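Local coordinates for transcriptional regulator (Pyrococcus horikoshii, PDB 1UDD), which is a TenA homologue of the all-helical TENA/THI-4/PQQC family, probably a transcriptional regulator, at residues F39-L44 and L90-L96; N48-L53 and Y113-M117. All blocks are in the same frame, centred on the assembly; numbering follows the deposited sequence.

Contact 1: F39-L44 and L90-L96; sequences FKFYVL and LLKELDL
With chi1 at -64°, L94 sends its CG anti to its own carbonyl carbon, and its two methyls run in among F39, K40 and V43. V43 comes to meet it tip to tip: V43 CG2 lies anti to the carbonyl carbon and stops 3.8 Å from L94 CD1, while V43 CG1, the branch anti to the backbone N, touches L91 CD2 at 3.6 Å. A beta-branched valine thus serves L90, L91 and L94 at once, and its CG2 also covers one face of the F39 ring within its own helix. The side chain of F39 crosses that of L94 at about a right angle, F39 CD2 lying 3.9 Å from L94 CD1, and F39 CE2 reaches L90 CD1 at 4.0 Å. K40 suits the border of this apolar patch. Its extended chain slides past L94 in the opposite direction, lays K40 CG 3.9 Å from L94 CD2 and carries the ammonium outward, where D95 may add a mild electrostatic attraction although the charged atoms do not touch. L94 sits where the helix stops. A Schellman motif closes it, L96 N bonding to L91 O at 2.8 Å, with D95 at positive phi as the C-prime residue; the reversal turns L96 back toward K40. The contact therefore joins the early part of helix 36-63 to the C-terminal end of helix 82-93. Helix 157-164 lies against both, I158 touching F39 and L90, and W162 meeting the F39 ring edge-to-face, while Y87, earlier on helix 82-93, hydrogen-bonds to V43 O.

Contact 2: N48-L53 and Y113-M117; sequences NYLVGL and YMDFM
M114 bends at chi2 and again, to 101°, at chi3, curling back so that its terminal methyl comes over the Y49 ring. M114 CE ends 4.0 Å from the centroid of that ring, 14° off its normal, a CH-pi contact; M114 SD stands obliquely to the same ring in a Met-aromatic contact and lies 3.6 Å from Y49 CA. An unbranched, flexible methionine can follow such a path, and G52, lacking a side chain, lets the sulfur come close to the backbone. Here M114 is a knob in the hole formed by N48, Y49, G52 and L53, between two nearly parallel helical segments (7°, axes 9.3 Å apart) of the all-helical TenA-type fold. Y113 offers its edge to the face of Y49 in an offset edge-to-face pair, centroids 5.6 Å apart. Both tyrosine hydroxyls hydrogen-bond to the same carboxylate oxygen, OE2 of E204 on helix 190-213, fixing the phenol ends in a buried setting. L53, its CG anti to the backbone N, sets CD1 3.8 Å from M117 SD. At the close G52–M114 approach, a water donates to G52 O (2.9 Å) and to M114 O (2.6 Å), while N48 ND2 bonds to N110 OD1 beside the M114 chain.

In the fold
Helix 36-63 runs through both contacts: its residues 39-44 meet the end of helix 82-93 in contact 1, and residues 48-53 meet helix 108-123 in contact 2. The centres lie about 19 Å apart, and in sequence the two contacts interlock, since 90-96 falls between 48-53 and 113-117. Contact 1 is peripheral, about 18 Å from the centre of the chain and only partly buried; contact 2, at about 10 Å, is buried. Helix 190-213 links their surroundings, with F207 touching Y42 near contact 1 and both tyrosines of contact 2. Other subunits approach contact 2, where F116 packs on D115 of the second subunit, but none touches the segments of contact 1.

Contact 1: F39-L44 and L90-L96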
loop_
_atom_site.group_PDB
_atom_site.type_symbol
_atom_site.label_atom_id
_atom_site.label_comp_id
_atom_site.label_asym_id
_atom_site.label_seq_id
_atom_site.Cartn_x
_atom_site.Cartn_y
_atom_site.Cartn_z
ATOM N N PHE A 39 -13.620 -25.280 21.358
ATOM C CA PHE A 39 -14.370 -24.551 20.340
ATOM C C PHE A 39 -14.380 -23.073 20.699
ATOM O O PHE A 39 -14.200 -22.214 19.833
ATOM C CB PHE A 39 -15.805 -25.085 20.247
ATOM C CG PHE A 39 -16.616 -24.486 19.126
ATOM C CD1 PHE A 39 -16.185 -24.579 17.807
ATOM C CD2 PHE A 39 -17.833 -23.859 19.388
ATOM C CE1 PHE A 39 -16.952 -24.061 16.757
ATOM C CE2 PHE A 39 -18.612 -23.337 18.353
ATOM C CZ PHE A 39 -18.166 -23.441 17.025
ATOM N N LYS A 40 -14.580 -22.773 21.981
ATOM C CA LYS A 40 -14.595 -21.383 22.415
ATOM C C LYS A 40 -13.250 -20.715 22.155
ATOM O O LYS A 40 -13.211 -19.564 21.744
ATOM C CB LYS A 40 -14.963 -21.275 23.897
ATOM C CG LYS A 40 -16.394 -21.676 24.192
ATOM C CD LYS A 40 -16.692 -21.541 25.674
ATOM C CE LYS A 40 -18.032 -22.149 26.040
ATOM N NZ LYS A 40 -18.315 -21.965 27.496
ATOM N N PHE A 41 -12.150 -21.427 22.392
ATOM C CA PHE A 41 -10.830 -20.843 22.145
ATOM C C PHE A 41 -10.691 -20.501 20.659
ATOM O O PHE A 41 -10.142 -19.455 20.294
ATOM C CB PHE A 41 -9.722 -21.820 22.527
ATOM C CG PHE A 41 -8.351 -21.260 22.341
ATOM C CD1 PHE A 41 -7.773 -20.457 23.324
ATOM C CD2 PHE A 41 -7.646 -21.496 21.167
ATOM C CE1 PHE A 41 -6.504 -19.893 23.136
ATOM C CE2 PHE A 41 -6.387 -20.939 20.967
ATOM C CZ PHE A 41 -5.811 -20.133 21.954
ATOM N N TYR A 42 -11.184 -21.407 19.819
ATOM C CA TYR A 42 -11.159 -21.238 18.373
ATOM C C TYR A 42 -12.036 -20.057 17.959
ATOM O O TYR A 42 -11.566 -19.139 17.276
ATOM C CB TYR A 42 -11.641 -22.534 17.693
ATOM C CG TYR A 42 -12.048 -22.384 16.240
ATOM C CD1 TYR A 42 -11.108 -22.078 15.247
ATOM C CD2 TYR A 42 -13.380 -22.525 15.864
ATOM C CE1 TYR A 42 -11.497 -21.913 13.914
ATOM C CE2 TYR A 42 -13.779 -22.361 14.543
ATOM C CZ TYR A 42 -12.833 -22.053 13.575
ATOM O OH TYR A 42 -13.249 -21.854 12.283
ATOM N N VAL A 43 -13.305 -20.068 18.372
ATOM C CA VAL A 43 -14.203 -18.975 18.016
ATOM C C VAL A 43 -13.572 -17.644 18.412
ATOM O O VAL A 43 -13.568 -16.689 17.632
ATOM C CB VAL A 43 -15.592 -19.120 18.695
ATOM C CG1 VAL A 43 -16.427 -17.857 18.458
ATOM C CG2 VAL A 43 -16.330 -20.329 18.124
ATOM N N LEU A 44 -13.024 -17.591 19.620
ATOM C CA LEU A 44 -12.378 -16.377 20.110
ATOM C C LEU A 44 -11.295 -15.896 19.143
ATOM O O LEU A 44 -11.229 -14.709 18.814
ATOM C CB LEU A 44 -11.769 -16.623 21.493
ATOM C CG LEU A 44 -12.506 -16.033 22.703
ATOM C CD1 LEU A 44 -13.987 -16.343 22.620
ATOM C CD2 LEU A 44 -11.907 -16.599 23.993
ATOM N N LEU A 90 -23.216 -16.297 17.683
ATOM C CA LEU A 90 -22.498 -17.523 18.020
ATOM C C LEU A 90 -21.817 -17.331 19.370
ATOM O O LEU A 90 -21.887 -18.202 20.244
ATOM C CB LEU A 90 -21.447 -17.844 16.953
ATOM C CG LEU A 90 -20.415 -18.930 17.276
ATOM C CD1 LEU A 90 -21.116 -20.244 17.653
ATOM C CD2 LEU A 90 -19.505 -19.126 16.062
ATOM N N LEU A 91 -21.150 -16.192 19.536
ATOM C CA LEU A 91 -20.472 -15.881 20.793
ATOM C C LEU A 91 -21.456 -15.965 21.958
ATOM O O LEU A 91 -21.107 -16.424 23.051
ATOM C CB LEU A 91 -19.893 -14.470 20.748
ATOM C CG LEU A 91 -18.685 -14.236 19.844
ATOM C CD1 LEU A 91 -18.451 -12.742 19.721
ATOM C CD2 LEU A 91 -17.451 -14.946 20.407
ATOM N N LYS A 92 -22.684 -15.510 21.714
ATOM C CA LYS A 92 -23.720 -15.516 22.733
ATOM C C LYS A 92 -24.025 -16.942 23.182
ATOM O O LYS A 92 -23.956 -17.251 24.376
ATOM C CB LYS A 92 -24.991 -14.839 22.213
ATOM C CG LYS A 92 -26.094 -14.733 23.269
ATOM C CD LYS A 92 -27.187 -13.731 22.890
ATOM C CE LYS A 92 -28.105 -13.441 24.083
ATOM N NZ LYS A 92 -29.172 -12.441 23.769
ATOM N N GLU A 93 -24.355 -17.811 22.228
ATOM C CA GLU A 93 -24.651 -19.203 22.536
ATOM C C GLU A 93 -23.555 -19.812 23.411
ATOM O O GLU A 93 -23.815 -20.734 24.183
ATOM C CB GLU A 93 -24.764 -20.030 21.252
ATOM C CG GLU A 93 -25.796 -19.543 20.266
ATOM C CD GLU A 93 -25.782 -20.345 18.979
ATOM O OE1 GLU A 93 -24.684 -20.562 18.420
ATOM O OE2 GLU A 93 -26.867 -20.756 18.516
ATOM N N LEU A 94 -22.333 -19.300 23.288
ATOM C CA LEU A 94 -21.202 -19.811 24.072
ATOM C C LEU A 94 -20.925 -18.997 25.340
ATOM O O LEU A 94 -19.891 -19.177 25.983
ATOM C CB LEU A 94 -19.926 -19.845 23.210
ATOM C CG LEU A 94 -19.870 -20.764 21.981
ATOM C CD1 LEU A 94 -18.640 -20.422 21.137
ATOM C CD2 LEU A 94 -19.834 -22.217 22.419
ATOM N N ASP A 95 -21.854 -18.112 25.701
ATOM C CA ASP A 95 -21.695 -17.265 26.885
ATOM C C ASP A 95 -20.434 -16.425 26.788
ATOM O O ASP A 95 -19.634 -16.375 27.725
ATOM C CB ASP A 95 -21.631 -18.102 28.166
ATOM C CG ASP A 95 -22.923 -18.827 28.448
ATOM O OD1 ASP A 95 -23.978 -18.155 28.507
ATOM O OD2 ASP A 95 -22.883 -20.067 28.614
ATOM N N LEU A 96 -20.256 -15.786 25.638
ATOM C CA LEU A 96 -19.119 -14.911 25.390
ATOM C C LEU A 96 -19.689 -13.663 24.756
ATOM O O LEU A 96 -20.813 -13.686 24.243
ATOM C CB LEU A 96 -18.123 -15.571 24.435
ATOM C CG LEU A 96 -17.395 -16.787 25.003
ATOM C CD1 LEU A 96 -16.621 -17.518 23.909
ATOM C CD2 LEU A 96 -16.469 -16.315 26.116
#

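Contact 2: N48-L53 and Y113-M117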
loop_
_atom_site.group_PDB
_atom_site.type_symbol
_atom_site.label_atom_id
_atom_site.label_comp_id
_atom_site.label_asym_id
_atom_site.label_seq_id
_atom_site.Cartn_x
_atom_site.Cartn_y
_atom_site.Cartn_z
ATOM N N ASN A 48 -9.942 -11.886 15.073
ATOM C CA ASN A 48 -8.783 -11.406 14.349
ATOM C C ASN A 48 -8.784 -11.898 12.903
ATOM O O ASN A 48 -8.264 -11.225 12.010
ATOM C CB ASN A 48 -7.511 -11.869 15.038
ATOM C CG ASN A 48 -6.305 -11.120 14.553
ATOM O OD1 ASN A 48 -6.235 -9.899 14.696
ATOM N ND2 ASN A 48 -5.346 -11.836 13.965
ATOM N N TYR A 49 -9.357 -13.078 12.688
ATOM C CA TYR A 49 -9.444 -13.682 11.367
ATOM C C TYR A 49 -10.472 -12.887 10.557
ATOM O O TYR A 49 -10.246 -12.550 9.393
ATOM C CB TYR A 49 -9.875 -15.151 11.516
ATOM C CG TYR A 49 -9.701 -16.030 10.284
ATOM C CD1 TYR A 49 -9.268 -17.355 10.414
ATOM C CD2 TYR A 49 -10.020 -15.566 9.006
ATOM C CE1 TYR A 49 -9.162 -18.199 9.305
ATOM C CE2 TYR A 49 -9.917 -16.406 7.888
ATOM C CZ TYR A 49 -9.489 -17.718 8.050
ATOM O OH TYR A 49 -9.419 -18.559 6.964
ATOM N N LEU A 50 -11.592 -12.584 11.202
ATOM C CA LEU A 50 -12.687 -11.833 10.604
ATOM C C LEU A 50 -12.188 -10.457 10.154
ATOM O O LEU A 50 -12.454 -10.019 9.025
ATOM C CB LEU A 50 -13.804 -11.699 11.641
ATOM C CG LEU A 50 -15.092 -10.938 11.353
ATOM C CD1 LEU A 50 -16.023 -11.098 12.549
ATOM C CD2 LEU A 50 -14.806 -9.469 11.096
ATOM N N VAL A 51 -11.470 -9.778 11.047
ATOM C CA VAL A 51 -10.921 -8.469 10.742
ATOM C C VAL A 51 -9.842 -8.592 9.645
ATOM O O VAL A 51 -9.853 -7.848 8.669
ATOM C CB VAL A 51 -10.307 -7.805 12.025
ATOM C CG1 VAL A 51 -9.609 -6.494 11.666
ATOM C CG2 VAL A 51 -11.406 -7.531 13.048
ATOM N N GLY A 52 -8.932 -9.549 9.800
ATOM C CA GLY A 52 -7.862 -9.729 8.827
ATOM C C GLY A 52 -8.343 -10.039 7.416
ATOM O O GLY A 52 -7.779 -9.546 6.429
ATOM N N LEU A 53 -9.368 -10.875 7.311
ATOM C CA LEU A 53 -9.924 -11.226 6.007
ATOM C C LEU A 53 -10.472 -9.939 5.392
ATOM O O LEU A 53 -10.341 -9.693 4.195
ATOM C CB LEU A 53 -11.045 -12.245 6.179
ATOM C CG LEU A 53 -11.455 -13.116 4.990
ATOM C CD1 LEU A 53 -10.273 -13.984 4.573
ATOM C CD2 LEU A 53 -12.654 -14.003 5.384
ATOM N N TYR A 113 -0.907 -15.462 9.852
ATOM C CA TYR A 113 -1.792 -15.811 8.744
ATOM C C TYR A 113 -2.480 -14.566 8.193
ATOM O O TYR A 113 -2.512 -14.341 6.982
ATOM C CB TYR A 113 -2.829 -16.843 9.204
ATOM C CG TYR A 113 -3.722 -17.423 8.110
ATOM C CD1 TYR A 113 -3.351 -17.387 6.759
ATOM C CD2 TYR A 113 -4.927 -18.047 8.441
ATOM C CE1 TYR A 113 -4.164 -17.964 5.775
ATOM C CE2 TYR A 113 -5.740 -18.621 7.469
ATOM C CZ TYR A 113 -5.356 -18.576 6.141
ATOM O OH TYR A 113 -6.190 -19.133 5.198
ATOM N N MET A 114 -3.041 -13.750 9.075
ATOM C CA MET A 114 -3.689 -12.544 8.602
ATOM C C MET A 114 -2.680 -11.628 7.880
ATOM O O MET A 114 -3.017 -10.996 6.878
ATOM C CB MET A 114 -4.347 -11.816 9.770
ATOM C CG MET A 114 -5.512 -12.600 10.360
ATOM S SD MET A 114 -6.678 -13.223 9.072
ATOM C CE MET A 114 -6.179 -14.890 8.967
ATOM N N ASP A 115 -1.447 -11.568 8.385
ATOM C CA ASP A 115 -0.408 -10.730 7.779
ATOM C C ASP A 115 -0.011 -11.242 6.404
ATOM O O ASP A 115 0.273 -10.464 5.509
ATOM C CB ASP A 115 0.818 -10.642 8.701
ATOM C CG ASP A 115 0.556 -9.776 9.916
ATOM O OD1 ASP A 115 -0.500 -9.100 9.946
ATOM O OD2 ASP A 115 1.397 -9.760 10.832
ATOM N N PHE A 116 0.009 -12.560 6.249
ATOM C CA PHE A 116 0.315 -13.174 4.968
ATOM C C PHE A 116 -0.763 -12.732 3.966
ATOM O O PHE A 116 -0.460 -12.364 2.824
ATOM C CB PHE A 116 0.331 -14.705 5.100
ATOM C CG PHE A 116 -0.065 -15.433 3.829
ATOM C CD1 PHE A 116 0.810 -15.511 2.754
ATOM C CD2 PHE A 116 -1.331 -16.017 3.712
ATOM C CE1 PHE A 116 0.440 -16.162 1.570
ATOM C CE2 PHE A 116 -1.713 -16.668 2.535
ATOM C CZ PHE A 116 -0.822 -16.740 1.462
ATOM N N MET A 117 -2.019 -12.749 4.395
ATOM C CA MET A 117 -3.112 -12.319 3.506
ATOM C C MET A 117 -2.927 -10.854 3.077
ATOM O O MET A 117 -2.972 -10.533 1.891
ATOM C CB MET A 117 -4.482 -12.425 4.198
ATOM C CG MET A 117 -4.818 -13.802 4.804
ATOM S SD MET A 117 -6.563 -13.978 5.224
ATOM C CE MET A 117 -6.943 -12.398 5.790
HETATM O O HOH W 1 -4.926 -9.214 6.872
#